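Local structure of serine proteinase inhibitor A (Sagittaria sagittifolia, 3E8L) at residues L21-N26 and S75-Q80; K48-S53 and G120-L125; P157-F162 and L170-E175. The protein inhibits serine proteinases, probably through two reactive sites that let it block trypsin and chymotrypsin, with weaker action on kallikrein. The protein carries 2 engineered substitutions. One frame throughout, in Å; residues are numbered along the deposited sequence.

Contact 1. Residues L21-N26 and S75-Q80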
loop_
_atom_site.group_PDB
_atom_site.type_symbol
_atom_site.label_atom_id
_atom_site.label_comp_id
_atom_site.label_asym_id
_atom_site.label_seq_id
_atom_site.Cartn_x
_atom_site.Cartn_y
_atom_site.Cartn_z
ATOM N N LEU A 21 3.438 15.712 0.798
ATOM C CA LEU A 21 2.645 14.547 0.442
ATOM C C LEU A 21 1.661 14.814 -0.696
ATOM O O LEU A 21 1.248 15.954 -0.955
ATOM C CB LEU A 21 1.861 14.039 1.656
ATOM C CG LEU A 21 2.493 13.159 2.738
ATOM C CD1 LEU A 21 3.818 12.512 2.340
ATOM C CD2 LEU A 21 2.627 13.900 3.996
ATOM N N ASN A 22 1.272 13.733 -1.355
ATOM C CA ASN A 22 0.227 13.792 -2.356
ATOM C C ASN A 22 -1.167 13.739 -1.728
ATOM O O ASN A 22 -1.617 12.696 -1.263
ATOM C CB ASN A 22 0.404 12.672 -3.377
ATOM C CG ASN A 22 -0.849 12.435 -4.186
ATOM O OD1 ASN A 22 -1.686 13.329 -4.314
ATOM N ND2 ASN A 22 -0.990 11.240 -4.733
ATOM N N LEU A 23 -1.812 14.898 -1.690
ATOM C CA LEU A 23 -3.126 15.051 -1.091
ATOM C C LEU A 23 -4.143 15.465 -2.137
ATOM O O LEU A 23 -5.115 16.144 -1.833
ATOM C CB LEU A 23 -3.086 16.106 0.014
ATOM C CG LEU A 23 -2.796 15.640 1.437
ATOM C CD1 LEU A 23 -1.438 14.988 1.527
ATOM C CD2 LEU A 23 -2.900 16.799 2.402
ATOM N N GLY A 24 -3.914 15.058 -3.375
ATOM C CA GLY A 24 -4.826 15.387 -4.447
ATOM C C GLY A 24 -4.269 16.425 -5.395
ATOM O O GLY A 24 -3.174 16.949 -5.192
ATOM N N GLY A 25 -5.036 16.714 -6.436
ATOM C CA GLY A 25 -4.608 17.632 -7.468
ATOM C C GLY A 25 -3.316 17.164 -8.093
ATOM O O GLY A 25 -3.012 15.975 -8.101
ATOM N N ASN A 26 -2.554 18.110 -8.621
ATOM C CA ASN A 26 -1.232 17.818 -9.131
ATOM C C ASN A 26 -0.303 17.630 -7.951
ATOM O O ASN A 26 0.103 18.590 -7.303
ATOM C CB ASN A 26 -0.746 18.950 -10.033
ATOM C CG ASN A 26 -1.464 18.973 -11.367
ATOM O OD1 ASN A 26 -1.235 18.119 -12.222
ATOM N ND2 ASN A 26 -2.334 19.956 -11.554
ATOM N N SER A 75 -4.180 12.893 7.295
ATOM C CA SER A 75 -2.766 13.190 7.458
ATOM C C SER A 75 -2.469 14.646 7.140
ATOM O O SER A 75 -3.075 15.231 6.247
ATOM C CB SER A 75 -1.919 12.289 6.564
ATOM O OG SER A 75 -0.542 12.536 6.758
ATOM N N GLN A 76 -1.534 15.228 7.879
ATOM C CA GLN A 76 -1.056 16.576 7.569
ATOM C C GLN A 76 -0.220 16.480 6.284
ATOM O O GLN A 76 0.249 15.402 5.947
ATOM C CB GLN A 76 -0.296 17.194 8.757
ATOM C CG GLN A 76 0.566 16.221 9.545
ATOM C CD GLN A 76 1.665 15.698 8.694
ATOM O OE1 GLN A 76 1.721 14.501 8.382
ATOM N NE2 GLN A 76 2.522 16.598 8.240
ATOM N N PRO A 77 -0.079 17.586 5.534
ATOM C CA PRO A 77 0.454 17.536 4.152
ATOM C C PRO A 77 1.969 17.307 3.983
ATOM O O PRO A 77 2.476 17.389 2.863
ATOM C CB PRO A 77 0.089 18.927 3.590
ATOM C CG PRO A 77 -0.853 19.538 4.591
ATOM C CD PRO A 77 -0.494 18.948 5.898
ATOM N N VAL A 78 2.685 17.014 5.059
ATOM C CA VAL A 78 4.130 16.948 4.984
ATOM C C VAL A 78 4.622 15.605 5.498
ATOM O O VAL A 78 4.045 15.058 6.424
ATOM C CB VAL A 78 4.771 18.156 5.750
ATOM C CG1 VAL A 78 5.410 17.742 7.058
ATOM C CG2 VAL A 78 5.768 18.855 4.874
ATOM N N MET A 79 5.669 15.059 4.888
ATOM C CA MET A 79 6.208 13.774 5.323
ATOM C C MET A 79 6.901 13.946 6.673
ATOM O O MET A 79 7.763 14.816 6.815
ATOM C CB MET A 79 7.149 13.185 4.251
ATOM C CG MET A 79 7.927 11.968 4.680
ATOM S SD MET A 79 8.891 11.036 3.452
ATOM C CE MET A 79 8.706 11.922 1.934
ATOM N N GLN A 80 6.506 13.138 7.661
ATOM C CA GLN A 80 7.094 13.223 9.010
ATOM C C GLN A 80 8.030 12.063 9.318
ATOM O O GLN A 80 7.723 10.920 9.002
ATOM C CB GLN A 80 6.022 13.345 10.102
ATOM C CG GLN A 80 5.392 14.735 10.246
ATOM C CD GLN A 80 4.048 14.715 11.001
ATOM O OE1 GLN A 80 3.410 13.653 11.148
ATOM N NE2 GLN A 80 3.612 15.893 11.477
#
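Val78 O lies almost in the plane of the flat Gln76 carboxamide, whose NE2 donates to a lone pair of that oxygen (Gln76 NE2 to Val78 O, 2.8 Å), so the curled side chain braces its own loop. The carboxamide of Asn22 is met differently, the N-H of Gly24 reaching Asn22 OD1 from above the carbonyl plane at 3.0 Å, in an Asx turn that encloses Leu23. At the contact itself, Pro77 turns CB and CG of its ring to Leu23; the Leu23 side chain crosses it obliquely, with Leu23 CD2 3.9 Å from Pro77 CB. Both segments are loops of the beta-trefoil: residues 21-26 run up to strand 30-34, whereas residues 75-80 belong to the connection between strands 67-70 and 84-89. One backbone bond ties them, Leu21 N to Pro77 O at 2.8 Å; it is nearly straight at hydrogen (175°), although the donor stands 39° above the carbonyl plane. Leu21, buried, has CG anti to its carbonyl carbon (chi1 -81°) and crosses Met79 at about a right angle, with Leu21 CD1 3.9 Å from Met79 CB. Phe69 and Tyr85, from the two flanking strands, touch both of these side chains. An alanine in place of Leu21 would remove the methyl-bearing branch and would probably loosen the packing against Met79, Phe69 and Tyr85. Asn22 O and Gly25 O each accept a hydrogen bond from a polar side chain of another protein's chain.

Contact 2. Residues K48-S53 and G120-L125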
loop_
_atom_site.group_PDB
_atom_site.type_symbol
_atom_site.label_atom_id
_atom_site.label_comp_id
_atom_site.label_asym_id
_atom_site.label_seq_id
_atom_site.Cartn_x
_atom_site.Cartn_y
_atom_site.Cartn_z
ATOM N N LYS A 48 10.888 -6.692 -13.896
ATOM C CA LYS A 48 10.899 -8.040 -13.378
ATOM C C LYS A 48 9.886 -8.889 -14.154
ATOM O O LYS A 48 10.253 -9.805 -14.873
ATOM C CB LYS A 48 10.562 -8.002 -11.888
ATOM C CG LYS A 48 10.544 -9.331 -11.192
ATOM C CD LYS A 48 10.414 -9.122 -9.691
ATOM C CE LYS A 48 9.746 -10.335 -9.025
ATOM N NZ LYS A 48 10.653 -11.494 -8.940
ATOM N N ASP A 49 8.604 -8.559 -14.009
ATOM C CA ASP A 49 7.514 -9.361 -14.546
ATOM C C ASP A 49 6.204 -8.617 -14.422
ATOM O O ASP A 49 5.995 -7.880 -13.490
ATOM C CB ASP A 49 7.400 -10.680 -13.781
ATOM C CG ASP A 49 6.460 -11.672 -14.456
ATOM O OD1 ASP A 49 6.168 -11.545 -15.686
ATOM O OD2 ASP A 49 6.018 -12.587 -13.735
ATOM N N ALA A 50 5.326 -8.883 -15.386
ATOM C CA ALA A 50 3.996 -8.299 -15.460
ATOM C C ALA A 50 4.063 -6.801 -15.276
ATOM O O ALA A 50 4.789 -6.114 -15.982
ATOM C CB ALA A 50 3.076 -8.926 -14.434
ATOM N N CYS A 51 3.297 -6.300 -14.324
ATOM C CA CYS A 51 3.342 -4.895 -13.998
ATOM C C CYS A 51 4.451 -4.661 -12.945
ATOM O O CYS A 51 4.504 -3.590 -12.373
ATOM C CB CYS A 51 1.946 -4.400 -13.525
ATOM S SG CYS A 51 0.408 -5.085 -14.358
ATOM N N LYS A 52 5.350 -5.636 -12.717
ATOM C CA LYS A 52 6.318 -5.508 -11.618
ATOM C C LYS A 52 7.783 -5.253 -12.020
ATOM O O LYS A 52 8.290 -5.811 -12.991
ATOM C CB LYS A 52 6.215 -6.741 -10.728
ATOM C CG LYS A 52 6.997 -6.683 -9.431
ATOM C CD LYS A 52 6.768 -7.947 -8.610
ATOM C CE LYS A 52 5.361 -8.003 -8.066
ATOM N NZ LYS A 52 5.247 -9.110 -7.090
ATOM N N SER A 53 8.452 -4.411 -11.238
ATOM C CA SER A 53 9.823 -3.979 -11.495
ATOM C C SER A 53 10.668 -4.100 -10.238
ATOM O O SER A 53 10.121 -4.141 -9.123
ATOM C CB SER A 53 9.834 -2.512 -11.925
ATOM O OG SER A 53 9.438 -2.345 -13.268
ATOM N N GLY A 120 5.116 -1.686 -8.346
ATOM C CA GLY A 120 4.086 -1.950 -9.326
ATOM C C GLY A 120 3.498 -3.331 -9.170
ATOM O O GLY A 120 4.201 -4.273 -8.813
ATOM N N ASP A 121 2.207 -3.444 -9.437
ATOM C CA ASP A 121 1.510 -4.736 -9.463
ATOM C C ASP A 121 0.146 -4.465 -10.077
ATOM O O ASP A 121 -0.235 -3.304 -10.268
ATOM C CB ASP A 121 1.358 -5.301 -8.039
ATOM C CG ASP A 121 1.371 -6.828 -7.987
ATOM O OD1 ASP A 121 1.208 -7.504 -9.020
ATOM O OD2 ASP A 121 1.534 -7.359 -6.869
ATOM N N TYR A 122 -0.579 -5.520 -10.416
ATOM C CA TYR A 122 -1.944 -5.371 -10.886
ATOM C C TYR A 122 -2.711 -4.520 -9.876
ATOM O O TYR A 122 -2.722 -4.837 -8.683
ATOM C CB TYR A 122 -2.569 -6.749 -11.004
ATOM C CG TYR A 122 -1.968 -7.600 -12.096
ATOM C CD1 TYR A 122 -2.087 -7.222 -13.443
ATOM C CD2 TYR A 122 -1.303 -8.789 -11.803
ATOM C CE1 TYR A 122 -1.562 -7.992 -14.456
ATOM C CE2 TYR A 122 -0.765 -9.584 -12.827
ATOM C CZ TYR A 122 -0.897 -9.166 -14.149
ATOM O OH TYR A 122 -0.388 -9.909 -15.184
ATOM N N PHE A 123 -3.337 -3.434 -10.330
ATOM C CA PHE A 123 -3.943 -2.473 -9.392
ATOM C C PHE A 123 -4.885 -3.138 -8.391
ATOM O O PHE A 123 -4.973 -2.694 -7.245
ATOM C CB PHE A 123 -4.701 -1.368 -10.121
ATOM C CG PHE A 123 -6.022 -1.817 -10.687
ATOM C CD1 PHE A 123 -6.075 -2.542 -11.879
ATOM C CD2 PHE A 123 -7.211 -1.531 -10.021
ATOM C CE1 PHE A 123 -7.297 -2.963 -12.397
ATOM C CE2 PHE A 123 -8.439 -1.953 -10.534
ATOM C CZ PHE A 123 -8.483 -2.670 -11.714
ATOM N N TYR A 124 -5.583 -4.189 -8.838
ATOM C CA TYR A 124 -6.683 -4.798 -8.079
ATOM C C TYR A 124 -6.223 -5.640 -6.886
ATOM O O TYR A 124 -7.036 -5.995 -6.030
ATOM C CB TYR A 124 -7.587 -5.634 -8.997
ATOM C CG TYR A 124 -6.826 -6.638 -9.851
ATOM C CD1 TYR A 124 -6.358 -7.827 -9.305
ATOM C CD2 TYR A 124 -6.577 -6.393 -11.205
ATOM C CE1 TYR A 124 -5.658 -8.740 -10.059
ATOM C CE2 TYR A 124 -5.866 -7.317 -11.986
ATOM C CZ TYR A 124 -5.418 -8.496 -11.403
ATOM O OH TYR A 124 -4.716 -9.428 -12.132
ATOM N N LEU A 125 -4.933 -5.974 -6.838
ATOM C CA LEU A 125 -4.381 -6.757 -5.732
ATOM C C LEU A 125 -4.133 -5.795 -4.592
ATOM O O LEU A 125 -3.925 -6.181 -3.434
ATOM C CB LEU A 125 -3.073 -7.424 -6.134
ATOM C CG LEU A 125 -3.126 -8.468 -7.257
ATOM C CD1 LEU A 125 -1.705 -8.980 -7.584
ATOM C CD2 LEU A 125 -4.068 -9.617 -6.922
#
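Cys51 SG sits obliquely to the Tyr122 ring, 37° off the ring normal and 4.0 Å from the centroid, closest to the ring at CD1 (Cys51 SG to Tyr122 CD1, 3.4 Å). Further along the same ring Ala50 CB touches the phenol end, 3.7 Å from Tyr122 OH. The Tyr122 ring also makes a cation-pi contact with a basic side chain of another protein's chain. Lys52 and Asp121 run alongside each other in the same direction, but Lys52 NZ stays 4.1 Å from Asp121 OD2, too far for a salt bridge. That carboxylate is otherwise engaged: OD2 bonds Asn127 ND2, and OD1 takes the N-H of Tyr122 from above its plane. Cys51 O meets the CA-H of Gly120 (Gly120 CA to Cys51 O, 3.5 Å), where a beta carbon would collide with the same oxygen. Residues 49-52 form a type II' turn, and Lys48 and Asp49 both give their N-H to Lys52 O in a classic beta bulge. The turn closes the hairpin of strands 43-49 and 52-57, while Gly120 leaves strand 113-119, which pairs with 52-57; the Cys51-Cys97 disulfide ties the hairpin tip to the loop between strands 92-94 and 101-103.

Contact 3. Residues P157-F162 and L170-E175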
loop_
_atom_site.group_PDB
_atom_site.type_symbol
_atom_site.label_atom_id
_atom_site.label_comp_id
_atom_site.label_asym_id
_atom_site.label_seq_id
_atom_site.Cartn_x
_atom_site.Cartn_y
_atom_site.Cartn_z
ATOM N N PRO A 157 12.160 -3.325 9.439
ATOM C CA PRO A 157 13.517 -3.593 8.957
ATOM C C PRO A 157 13.963 -2.469 8.046
ATOM O O PRO A 157 13.178 -1.964 7.241
ATOM C CB PRO A 157 13.378 -4.881 8.132
ATOM C CG PRO A 157 11.946 -5.224 8.125
ATOM C CD PRO A 157 11.149 -4.195 8.808
ATOM N N GLU A 158 15.223 -2.091 8.184
ATOM C CA GLU A 158 15.871 -1.161 7.275
ATOM C C GLU A 158 15.968 -1.689 5.834
ATOM O O GLU A 158 16.036 -2.904 5.609
ATOM C CB GLU A 158 17.273 -0.919 7.802
ATOM C CG GLU A 158 17.990 0.231 7.151
ATOM C CD GLU A 158 19.085 0.768 8.051
ATOM O OE1 GLU A 158 18.933 0.638 9.294
ATOM O OE2 GLU A 158 20.087 1.303 7.509
ATOM N N VAL A 159 15.975 -0.762 4.873
ATOM C CA VAL A 159 16.256 -1.047 3.469
ATOM C C VAL A 159 17.718 -0.745 3.159
ATOM O O VAL A 159 18.239 0.315 3.526
ATOM C CB VAL A 159 15.365 -0.210 2.574
ATOM C CG1 VAL A 159 15.910 -0.151 1.162
ATOM C CG2 VAL A 159 13.933 -0.756 2.587
ATOM N N GLY A 160 18.388 -1.687 2.498
ATOM C CA GLY A 160 19.770 -1.501 2.042
ATOM C C GLY A 160 19.983 -1.919 0.593
ATOM O O GLY A 160 19.038 -2.278 -0.107
ATOM N N SER A 161 21.231 -1.882 0.144
ATOM C CA SER A 161 21.533 -2.150 -1.256
ATOM C C SER A 161 22.223 -3.505 -1.488
ATOM O O SER A 161 23.013 -3.968 -0.640
ATOM C CB SER A 161 22.415 -1.033 -1.805
ATOM O OG SER A 161 23.688 -1.085 -1.194
ATOM N N PHE A 162 21.935 -4.110 -2.643
ATOM C CA PHE A 162 22.573 -5.352 -3.081
ATOM C C PHE A 162 23.174 -5.236 -4.489
ATOM O O PHE A 162 22.479 -4.849 -5.427
ATOM C CB PHE A 162 21.553 -6.500 -3.088
ATOM C CG PHE A 162 20.983 -6.821 -1.746
ATOM C CD1 PHE A 162 21.555 -7.817 -0.962
ATOM C CD2 PHE A 162 19.858 -6.153 -1.269
ATOM C CE1 PHE A 162 21.025 -8.139 0.301
ATOM C CE2 PHE A 162 19.326 -6.465 -0.014
ATOM C CZ PHE A 162 19.915 -7.473 0.772
ATOM N N LEU A 170 17.682 -2.443 -4.408
ATOM C CA LEU A 170 17.304 -2.245 -3.027
ATOM C C LEU A 170 16.595 -3.479 -2.523
ATOM O O LEU A 170 15.869 -4.128 -3.281
ATOM C CB LEU A 170 16.398 -1.026 -2.894
ATOM C CG LEU A 170 16.991 0.344 -3.208
ATOM C CD1 LEU A 170 16.076 1.378 -2.651
ATOM C CD2 LEU A 170 18.380 0.479 -2.589
ATOM N N GLY A 171 16.812 -3.812 -1.254
ATOM C CA GLY A 171 16.077 -4.894 -0.606
ATOM C C GLY A 171 16.121 -4.734 0.903
ATOM O O GLY A 171 16.684 -3.759 1.415
ATOM N N ILE A 172 15.493 -5.666 1.620
ATOM C CA ILE A 172 15.524 -5.687 3.066
ATOM C C ILE A 172 16.921 -6.121 3.462
ATOM O O ILE A 172 17.436 -7.130 2.948
ATOM C CB ILE A 172 14.484 -6.681 3.628
ATOM C CG1 ILE A 172 13.072 -6.309 3.172
ATOM C CG2 ILE A 172 14.605 -6.834 5.166
ATOM C CD1 ILE A 172 12.578 -4.889 3.554
ATOM N N GLY A 173 17.528 -5.351 4.359
ATOM C CA GLY A 173 18.880 -5.624 4.837
ATOM C C GLY A 173 19.901 -5.117 3.855
ATOM O O GLY A 173 19.756 -4.033 3.302
ATOM N N GLY A 174 20.932 -5.908 3.613
ATOM C CA GLY A 174 21.967 -5.551 2.659
ATOM C C GLY A 174 22.964 -4.547 3.181
ATOM O O GLY A 174 23.303 -4.528 4.355
ATOM N N GLU A 175 23.444 -3.717 2.275
ATOM C CA GLU A 175 24.512 -2.792 2.577
ATOM C C GLU A 175 23.878 -1.464 2.919
ATOM O O GLU A 175 22.784 -1.133 2.416
ATOM C CB GLU A 175 25.450 -2.652 1.373
ATOM C CG GLU A 175 26.935 -2.686 1.722
ATOM C CD GLU A 175 27.567 -4.060 1.492
ATOM O OE1 GLU A 175 28.256 -4.212 0.451
ATOM O OE2 GLU A 175 27.375 -4.978 2.345
#
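Phe162 lays one ring face over Gly174 CA, a CH-pi contact with 3.8 Å from that carbon to the ring centroid, 30° off the normal. Its edge runs along the backbone of the other segment: Ile172 O lies near the ring plane, 3.3 Å from Phe162 CZ, and Gly171 N is in plane beside CD2. Glycines permit this closeness, since a beta carbon on Gly171 or Gly174 would strike Phe162 CE2. The ring also meets Phe114, the planes at about 45°. Away from the ring, Val159 and Leu170 cross at about a right angle, Val159 CG1 being 4.1 Å from Leu170 CD1; both side chains also touch Ile117. Ile172 CG2 reaches Pro157 CB at 3.8 Å. Segment 170-175 bonds both edges of its partner. Along one edge Gly160 and Gly171 exchange two hydrogen bonds nearly along their C=O axes, and Gly173 N reaches Glu158 O at 3.1 Å almost straight (176°). The chain then curls through Gly173 and Gly174, both at positive phi, so that Glu175 pairs with the other edge: Ser161 N to Glu175 O is 2.9 Å, and the return bond from Glu175 N also lands on a lone pair, that of Ser161 O. The Glu175 bridge comes from the following loop; the Gly160-Gly171 pairing belongs to the antiparallel hairpin of strands 159-164 and 167-172, one of the beta hairpins from which a beta-trefoil is built.

Contact 1 and contact 3 lie on opposite sides of the chain's centre, their own centres about 26 Å apart. Contact 2 is about 24 Å from contact 1, centre to centre, and about 21 Å from contact 3; the nearest atoms of contacts 2 and 3 are about 8 Å apart, and no two contacts touch. Strand 113-119 relates these last two: its Ile117 packs on Val159 and Leu170 before the chain reaches Gly120. Along the sequence contacts 1 and 2 interleave, whereas contact 3 follows both. Each contact has at least one residue within reach of another protein's chain, contact 3 through Pro157 alone, and contact 1 is near two such chains.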